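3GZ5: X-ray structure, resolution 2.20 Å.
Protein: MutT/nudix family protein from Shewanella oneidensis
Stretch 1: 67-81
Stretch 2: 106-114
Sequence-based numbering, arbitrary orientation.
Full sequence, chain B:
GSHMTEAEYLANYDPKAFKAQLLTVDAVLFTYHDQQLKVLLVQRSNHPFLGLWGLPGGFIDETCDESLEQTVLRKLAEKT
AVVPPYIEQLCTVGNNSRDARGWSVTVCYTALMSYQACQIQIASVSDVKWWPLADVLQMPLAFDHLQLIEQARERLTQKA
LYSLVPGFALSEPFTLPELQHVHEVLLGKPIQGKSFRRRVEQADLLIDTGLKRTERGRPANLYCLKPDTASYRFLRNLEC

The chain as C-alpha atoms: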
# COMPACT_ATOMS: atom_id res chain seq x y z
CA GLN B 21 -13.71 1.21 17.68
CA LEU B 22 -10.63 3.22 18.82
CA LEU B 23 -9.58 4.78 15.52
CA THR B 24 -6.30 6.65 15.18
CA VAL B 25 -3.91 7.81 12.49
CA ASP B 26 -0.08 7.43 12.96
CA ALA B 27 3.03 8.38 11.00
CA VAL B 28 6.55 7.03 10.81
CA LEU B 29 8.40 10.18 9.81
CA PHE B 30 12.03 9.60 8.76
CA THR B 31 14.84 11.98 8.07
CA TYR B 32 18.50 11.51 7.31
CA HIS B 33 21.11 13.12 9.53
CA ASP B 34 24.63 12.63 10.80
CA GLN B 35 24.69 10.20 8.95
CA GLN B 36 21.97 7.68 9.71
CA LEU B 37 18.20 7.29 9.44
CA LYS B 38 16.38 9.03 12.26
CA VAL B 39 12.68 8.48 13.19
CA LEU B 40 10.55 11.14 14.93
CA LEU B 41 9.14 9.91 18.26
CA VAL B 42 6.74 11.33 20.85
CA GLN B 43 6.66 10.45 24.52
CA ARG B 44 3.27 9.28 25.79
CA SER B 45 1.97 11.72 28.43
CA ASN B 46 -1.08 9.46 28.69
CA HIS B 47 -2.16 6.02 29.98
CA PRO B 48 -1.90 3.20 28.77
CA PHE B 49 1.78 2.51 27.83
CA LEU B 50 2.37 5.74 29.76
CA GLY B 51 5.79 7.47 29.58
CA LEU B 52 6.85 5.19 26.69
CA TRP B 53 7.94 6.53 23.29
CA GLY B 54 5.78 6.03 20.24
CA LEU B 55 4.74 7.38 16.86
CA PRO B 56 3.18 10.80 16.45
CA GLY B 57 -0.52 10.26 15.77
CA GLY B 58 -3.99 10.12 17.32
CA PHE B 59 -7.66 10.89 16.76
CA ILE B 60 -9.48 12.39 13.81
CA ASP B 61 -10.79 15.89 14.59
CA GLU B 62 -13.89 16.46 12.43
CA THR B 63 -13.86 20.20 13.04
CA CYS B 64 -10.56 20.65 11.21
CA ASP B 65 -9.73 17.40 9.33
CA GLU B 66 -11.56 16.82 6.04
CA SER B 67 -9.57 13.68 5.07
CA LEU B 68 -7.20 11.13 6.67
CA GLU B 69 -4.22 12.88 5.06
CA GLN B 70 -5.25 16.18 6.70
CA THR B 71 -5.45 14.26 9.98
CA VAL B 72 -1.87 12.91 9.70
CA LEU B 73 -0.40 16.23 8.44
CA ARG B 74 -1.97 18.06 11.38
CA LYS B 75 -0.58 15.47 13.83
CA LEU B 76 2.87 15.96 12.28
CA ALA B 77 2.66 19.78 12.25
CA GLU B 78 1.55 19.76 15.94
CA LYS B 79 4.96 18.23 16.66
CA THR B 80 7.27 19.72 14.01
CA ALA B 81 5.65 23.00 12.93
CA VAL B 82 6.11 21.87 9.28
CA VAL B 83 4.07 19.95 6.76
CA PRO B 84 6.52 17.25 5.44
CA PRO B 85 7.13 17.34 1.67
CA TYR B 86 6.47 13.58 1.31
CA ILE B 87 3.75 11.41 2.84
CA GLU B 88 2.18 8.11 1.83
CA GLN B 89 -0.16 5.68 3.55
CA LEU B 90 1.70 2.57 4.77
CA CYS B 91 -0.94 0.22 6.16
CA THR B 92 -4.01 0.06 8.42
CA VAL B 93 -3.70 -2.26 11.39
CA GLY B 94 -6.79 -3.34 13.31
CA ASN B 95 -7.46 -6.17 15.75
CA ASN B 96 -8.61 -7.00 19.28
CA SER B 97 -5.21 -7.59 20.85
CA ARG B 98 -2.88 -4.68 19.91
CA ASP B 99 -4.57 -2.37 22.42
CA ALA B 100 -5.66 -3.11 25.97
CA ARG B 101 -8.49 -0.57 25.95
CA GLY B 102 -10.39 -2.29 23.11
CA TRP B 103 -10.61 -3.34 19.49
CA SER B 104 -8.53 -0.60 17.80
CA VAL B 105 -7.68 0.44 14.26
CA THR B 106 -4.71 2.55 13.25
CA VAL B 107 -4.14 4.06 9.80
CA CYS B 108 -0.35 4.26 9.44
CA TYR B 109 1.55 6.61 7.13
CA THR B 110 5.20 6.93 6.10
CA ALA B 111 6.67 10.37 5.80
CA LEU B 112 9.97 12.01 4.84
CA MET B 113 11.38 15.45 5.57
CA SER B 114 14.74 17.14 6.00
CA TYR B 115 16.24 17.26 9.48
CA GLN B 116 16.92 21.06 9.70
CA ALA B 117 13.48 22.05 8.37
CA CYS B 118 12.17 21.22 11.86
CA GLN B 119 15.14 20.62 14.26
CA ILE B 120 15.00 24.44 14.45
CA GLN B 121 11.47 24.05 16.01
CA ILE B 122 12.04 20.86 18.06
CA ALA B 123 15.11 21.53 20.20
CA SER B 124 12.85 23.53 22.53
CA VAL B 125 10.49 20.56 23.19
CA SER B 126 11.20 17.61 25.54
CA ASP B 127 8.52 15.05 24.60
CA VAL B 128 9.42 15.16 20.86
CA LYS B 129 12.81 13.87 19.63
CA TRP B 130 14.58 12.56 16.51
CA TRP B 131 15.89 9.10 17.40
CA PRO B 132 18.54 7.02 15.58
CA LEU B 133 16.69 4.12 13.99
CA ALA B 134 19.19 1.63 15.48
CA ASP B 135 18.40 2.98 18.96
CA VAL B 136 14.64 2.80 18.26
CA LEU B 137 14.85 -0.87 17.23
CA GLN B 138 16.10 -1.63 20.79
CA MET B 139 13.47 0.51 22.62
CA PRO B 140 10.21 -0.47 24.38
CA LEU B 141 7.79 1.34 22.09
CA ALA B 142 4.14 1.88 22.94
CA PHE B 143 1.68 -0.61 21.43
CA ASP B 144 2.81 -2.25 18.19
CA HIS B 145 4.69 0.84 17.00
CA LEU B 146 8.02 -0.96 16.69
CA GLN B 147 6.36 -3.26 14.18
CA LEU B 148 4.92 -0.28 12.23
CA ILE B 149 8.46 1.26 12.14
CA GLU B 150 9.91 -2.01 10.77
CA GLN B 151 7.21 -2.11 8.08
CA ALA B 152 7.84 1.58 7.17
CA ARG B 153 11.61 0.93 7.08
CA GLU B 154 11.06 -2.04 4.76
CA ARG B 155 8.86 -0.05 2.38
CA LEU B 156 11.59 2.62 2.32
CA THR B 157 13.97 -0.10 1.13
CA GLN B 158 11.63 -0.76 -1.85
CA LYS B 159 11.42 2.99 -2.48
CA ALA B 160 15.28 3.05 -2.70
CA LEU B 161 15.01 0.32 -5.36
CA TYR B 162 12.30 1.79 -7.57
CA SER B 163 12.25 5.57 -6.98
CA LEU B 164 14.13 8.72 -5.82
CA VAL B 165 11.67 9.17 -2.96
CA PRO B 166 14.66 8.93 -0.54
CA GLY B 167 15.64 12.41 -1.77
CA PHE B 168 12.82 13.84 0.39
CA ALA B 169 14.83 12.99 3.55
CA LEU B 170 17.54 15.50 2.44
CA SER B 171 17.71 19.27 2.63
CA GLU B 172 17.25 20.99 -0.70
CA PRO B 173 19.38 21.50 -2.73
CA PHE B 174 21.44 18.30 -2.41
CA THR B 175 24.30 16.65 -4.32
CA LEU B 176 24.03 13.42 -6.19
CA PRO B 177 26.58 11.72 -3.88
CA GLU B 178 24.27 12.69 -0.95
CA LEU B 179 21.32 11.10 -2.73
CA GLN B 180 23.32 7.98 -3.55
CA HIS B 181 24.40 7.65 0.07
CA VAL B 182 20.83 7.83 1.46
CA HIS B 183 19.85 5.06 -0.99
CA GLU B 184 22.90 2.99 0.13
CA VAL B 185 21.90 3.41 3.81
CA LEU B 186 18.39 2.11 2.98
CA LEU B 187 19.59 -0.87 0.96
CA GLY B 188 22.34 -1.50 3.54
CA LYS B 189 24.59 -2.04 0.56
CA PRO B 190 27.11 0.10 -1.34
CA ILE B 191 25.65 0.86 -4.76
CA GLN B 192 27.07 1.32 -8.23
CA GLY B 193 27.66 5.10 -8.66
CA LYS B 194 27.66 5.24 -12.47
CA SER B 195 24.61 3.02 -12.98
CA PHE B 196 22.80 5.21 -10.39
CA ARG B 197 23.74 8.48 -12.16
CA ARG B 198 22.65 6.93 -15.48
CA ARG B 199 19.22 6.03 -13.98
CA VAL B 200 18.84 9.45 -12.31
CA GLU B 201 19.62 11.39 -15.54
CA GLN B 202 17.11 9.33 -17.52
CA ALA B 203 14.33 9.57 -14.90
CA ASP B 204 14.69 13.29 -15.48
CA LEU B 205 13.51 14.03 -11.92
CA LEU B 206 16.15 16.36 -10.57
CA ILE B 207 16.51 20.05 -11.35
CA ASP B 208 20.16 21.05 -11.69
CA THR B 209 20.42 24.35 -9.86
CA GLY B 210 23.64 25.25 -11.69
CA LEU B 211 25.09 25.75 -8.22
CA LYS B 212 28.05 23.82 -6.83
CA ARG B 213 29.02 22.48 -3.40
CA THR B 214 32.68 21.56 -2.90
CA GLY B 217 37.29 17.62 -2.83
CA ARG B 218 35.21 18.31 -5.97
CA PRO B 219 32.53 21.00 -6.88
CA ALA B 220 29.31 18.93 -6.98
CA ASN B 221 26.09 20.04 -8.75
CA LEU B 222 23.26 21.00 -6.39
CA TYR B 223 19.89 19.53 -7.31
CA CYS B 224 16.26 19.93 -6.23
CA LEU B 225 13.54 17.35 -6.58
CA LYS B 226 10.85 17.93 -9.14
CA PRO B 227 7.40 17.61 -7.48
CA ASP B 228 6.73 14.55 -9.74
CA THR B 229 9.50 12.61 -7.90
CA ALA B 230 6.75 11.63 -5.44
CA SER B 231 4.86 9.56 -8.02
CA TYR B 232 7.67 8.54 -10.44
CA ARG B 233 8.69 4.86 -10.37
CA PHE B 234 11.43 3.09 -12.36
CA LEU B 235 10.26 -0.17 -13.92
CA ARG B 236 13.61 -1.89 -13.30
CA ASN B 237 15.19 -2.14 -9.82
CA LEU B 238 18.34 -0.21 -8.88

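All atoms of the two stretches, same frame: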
# COMPACT_ATOMS: atom_id res chain seq x y z
N SER B 67 -10.01 14.98 5.58
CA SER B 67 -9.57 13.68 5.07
C SER B 67 -8.56 13.07 6.06
O SER B 67 -8.06 13.76 6.96
CB SER B 67 -8.91 13.82 3.70
OG SER B 67 -7.67 14.49 3.89
N LEU B 68 -8.24 11.79 5.88
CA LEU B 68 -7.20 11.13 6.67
C LEU B 68 -5.82 11.74 6.49
O LEU B 68 -5.08 11.87 7.46
CB LEU B 68 -7.16 9.65 6.35
CG LEU B 68 -8.39 8.85 6.78
CD1 LEU B 68 -8.25 7.47 6.23
CD2 LEU B 68 -8.56 8.87 8.34
N GLU B 69 -5.47 12.16 5.28
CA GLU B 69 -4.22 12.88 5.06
C GLU B 69 -4.14 14.19 5.86
O GLU B 69 -3.10 14.51 6.44
CB GLU B 69 -3.95 13.14 3.57
CG GLU B 69 -2.55 13.66 3.29
CD GLU B 69 -2.33 14.05 1.84
OE1 GLU B 69 -2.31 15.26 1.53
OE2 GLU B 69 -2.17 13.14 0.99
N GLN B 70 -5.23 14.96 5.88
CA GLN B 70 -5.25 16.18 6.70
C GLN B 70 -5.06 15.82 8.18
O GLN B 70 -4.33 16.47 8.90
CB GLN B 70 -6.51 16.99 6.44
CG GLN B 70 -6.57 17.50 5.00
CD GLN B 70 -7.66 18.55 4.72
OE1 GLN B 70 -7.76 19.07 3.59
NE2 GLN B 70 -8.46 18.87 5.72
N THR B 71 -5.68 14.74 8.63
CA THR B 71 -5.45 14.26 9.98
C THR B 71 -3.95 14.02 10.28
O THR B 71 -3.43 14.57 11.24
CB THR B 71 -6.27 13.01 10.27
OG1 THR B 71 -7.67 13.31 10.04
CG2 THR B 71 -6.04 12.55 11.73
N VAL B 72 -3.27 13.24 9.45
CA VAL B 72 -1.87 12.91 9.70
C VAL B 72 -0.90 14.10 9.52
O VAL B 72 0.11 14.17 10.21
CB VAL B 72 -1.41 11.63 8.90
CG1 VAL B 72 -1.23 11.92 7.40
CG2 VAL B 72 -0.14 11.03 9.53
N LEU B 73 -1.23 15.04 8.65
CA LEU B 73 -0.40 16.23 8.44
C LEU B 73 -0.51 17.21 9.61
O LEU B 73 0.49 17.84 10.01
CB LEU B 73 -0.76 16.94 7.13
CG LEU B 73 -0.49 16.19 5.82
CD1 LEU B 73 -1.02 16.96 4.62
CD2 LEU B 73 0.99 15.88 5.65
N ARG B 74 -1.74 17.33 10.15
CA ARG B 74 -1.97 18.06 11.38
C ARG B 74 -1.20 17.42 12.52
O ARG B 74 -0.48 18.12 13.21
CB ARG B 74 -3.46 18.16 11.74
CG ARG B 74 -3.68 18.87 13.09
CD ARG B 74 -5.13 18.96 13.52
NE ARG B 74 -5.89 17.72 13.40
CZ ARG B 74 -6.01 16.79 14.35
NH1 ARG B 74 -6.75 15.72 14.12
NH2 ARG B 74 -5.37 16.90 15.51
N LYS B 75 -1.31 16.10 12.72
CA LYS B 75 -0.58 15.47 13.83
C LYS B 75 0.92 15.67 13.71
O LYS B 75 1.61 15.78 14.71
CB LYS B 75 -0.86 13.96 14.00
CG LYS B 75 -2.31 13.53 14.15
CD LYS B 75 -3.11 14.26 15.27
CE LYS B 75 -2.64 13.96 16.68
NZ LYS B 75 -3.37 14.83 17.66
N LEU B 76 1.44 15.70 12.47
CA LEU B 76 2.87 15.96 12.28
C LEU B 76 3.26 17.42 12.55
O LEU B 76 4.29 17.68 13.17
CB LEU B 76 3.38 15.48 10.91
CG LEU B 76 3.44 13.95 10.77
CD1 LEU B 76 3.68 13.48 9.34
CD2 LEU B 76 4.45 13.29 11.73
N ALA B 77 2.42 18.35 12.11
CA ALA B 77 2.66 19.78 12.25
C ALA B 77 2.53 20.24 13.71
O ALA B 77 3.16 21.22 14.10
CB ALA B 77 1.72 20.57 11.36
N GLU B 78 1.70 19.54 14.49
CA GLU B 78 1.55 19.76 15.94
C GLU B 78 2.82 19.45 16.71
O GLU B 78 3.00 19.90 17.85
CB GLU B 78 0.40 18.90 16.48
CG GLU B 78 -0.98 19.41 16.10
CD GLU B 78 -2.10 18.56 16.63
OE1 GLU B 78 -1.88 17.40 17.01
OE2 GLU B 78 -3.24 19.05 16.65
N LYS B 79 3.70 18.67 16.07
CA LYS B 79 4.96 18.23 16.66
C LYS B 79 6.17 18.93 16.05
O LYS B 79 7.17 19.14 16.74
CB LYS B 79 5.13 16.70 16.51
CG LYS B 79 4.03 15.88 17.13
CD LYS B 79 4.11 16.01 18.65
CE LYS B 79 2.73 16.14 19.27
NZ LYS B 79 2.83 16.07 20.75
N THR B 80 6.10 19.26 14.76
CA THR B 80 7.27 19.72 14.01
C THR B 80 7.16 21.16 13.54
O THR B 80 8.17 21.78 13.17
CB THR B 80 7.51 18.87 12.74
OG1 THR B 80 6.34 18.94 11.91
CG2 THR B 80 7.78 17.43 13.07
N ALA B 81 5.93 21.68 13.52
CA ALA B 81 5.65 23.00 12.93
C ALA B 81 5.84 23.08 11.40
O ALA B 81 5.93 24.17 10.85
CB ALA B 81 6.48 24.06 13.64
N THR B 106 -5.61 1.45 13.50
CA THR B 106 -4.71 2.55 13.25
C THR B 106 -4.33 2.63 11.76
O THR B 106 -3.86 1.66 11.16
CB THR B 106 -3.43 2.51 14.18
OG1 THR B 106 -2.96 3.85 14.42
CG2 THR B 106 -2.32 1.77 13.51
N VAL B 107 -4.56 3.80 11.17
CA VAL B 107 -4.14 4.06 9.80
C VAL B 107 -2.73 4.67 9.85
O VAL B 107 -2.52 5.78 10.37
CB VAL B 107 -5.15 4.96 9.07
CG1 VAL B 107 -4.77 5.09 7.60
CG2 VAL B 107 -6.60 4.42 9.25
N CYS B 108 -1.76 3.90 9.35
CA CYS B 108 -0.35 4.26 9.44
C CYS B 108 0.17 4.80 8.14
O CYS B 108 -0.10 4.24 7.08
CB CYS B 108 0.53 3.08 9.89
SG CYS B 108 2.20 3.68 10.47
N TYR B 109 0.92 5.91 8.24
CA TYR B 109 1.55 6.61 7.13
C TYR B 109 3.06 6.55 7.28
O TYR B 109 3.57 6.40 8.42
CB TYR B 109 1.13 8.10 7.13
CG TYR B 109 -0.29 8.32 6.65
CD1 TYR B 109 -0.54 8.76 5.35
CD2 TYR B 109 -1.38 8.05 7.46
CE1 TYR B 109 -1.83 8.94 4.87
CE2 TYR B 109 -2.69 8.21 7.00
CZ TYR B 109 -2.90 8.66 5.71
OH TYR B 109 -4.18 8.83 5.24
N THR B 110 3.77 6.62 6.14
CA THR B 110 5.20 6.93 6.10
C THR B 110 5.39 8.36 5.64
O THR B 110 4.71 8.82 4.72
CB THR B 110 6.02 6.04 5.12
OG1 THR B 110 5.78 4.67 5.40
CG2 THR B 110 7.54 6.29 5.34
N ALA B 111 6.32 9.06 6.27
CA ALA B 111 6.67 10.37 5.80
C ALA B 111 8.19 10.60 5.76
O ALA B 111 8.96 9.91 6.44
CB ALA B 111 5.95 11.48 6.65
N LEU B 112 8.58 11.59 4.96
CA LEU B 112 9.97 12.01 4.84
C LEU B 112 10.08 13.53 4.86
O LEU B 112 9.29 14.24 4.23
CB LEU B 112 10.60 11.45 3.55
CG LEU B 112 10.83 9.94 3.35
CD1 LEU B 112 11.49 9.64 1.99
CD2 LEU B 112 11.72 9.40 4.45
N MET B 113 11.06 14.03 5.60
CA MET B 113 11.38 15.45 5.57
C MET B 113 12.85 15.66 5.86
O MET B 113 13.52 14.74 6.32
CB MET B 113 10.53 16.23 6.57
CG MET B 113 10.86 16.04 8.07
SD MET B 113 9.93 17.30 9.01
CE MET B 113 10.10 16.68 10.63
N SER B 114 13.36 16.86 5.62
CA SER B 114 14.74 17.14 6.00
C SER B 114 14.84 17.47 7.48
O SER B 114 13.96 18.10 8.08
CB SER B 114 15.33 18.26 5.16
OG SER B 114 15.09 19.50 5.78

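The most striking feature of this contact is a methyl group seated almost exactly over an aromatic ring: Val 72 CG1 lies 3.7 Å from the centroid of the Tyr 109 ring, only 5° off the ring normal, a nearly ideal CH-pi arrangement. A branched valine suits the site because its methyl sits close to the helix backbone, letting the flat ring pack tightly beneath it. Tyr 109 contributes the largest buried area, and its ring reaches on to the start of the helix, where Tyr 109 OH comes within 3.3 Å of Leu 68 CB. No hydrogen bond joins the two stretches; packing holds them together.

The helix crosses the strand at 64°, and Leu 68, Val 72, Leu 76 and Thr 80, spaced about one turn apart, face Val 107, Tyr 109, Ala 111 and Met 113, every second residue. Cys 108 and Thr 110 point away. Leu 68 CD1 lies 4.4 Å from Val 107 CG1, both buried, branched apolar side chains needing no polar partner. Farther along, Leu 76 CA and Ala 111 CA are 9.4 Å apart, and the long leucine meets the small alanine, Leu 76 CD1 to Ala 111 CB at 4.0 Å. At the far end, Met 113, with chi1 p and the rest of its chain t, has a long, unbranched chain that spans the gap, Met 113 CE to Thr 80 CG2 at 3.4 Å. Thr 80 presents this methyl while Thr 80 OG1 donates to Leu 76 O at 2.7 Å, so the buried hydroxyl is not left unpaired.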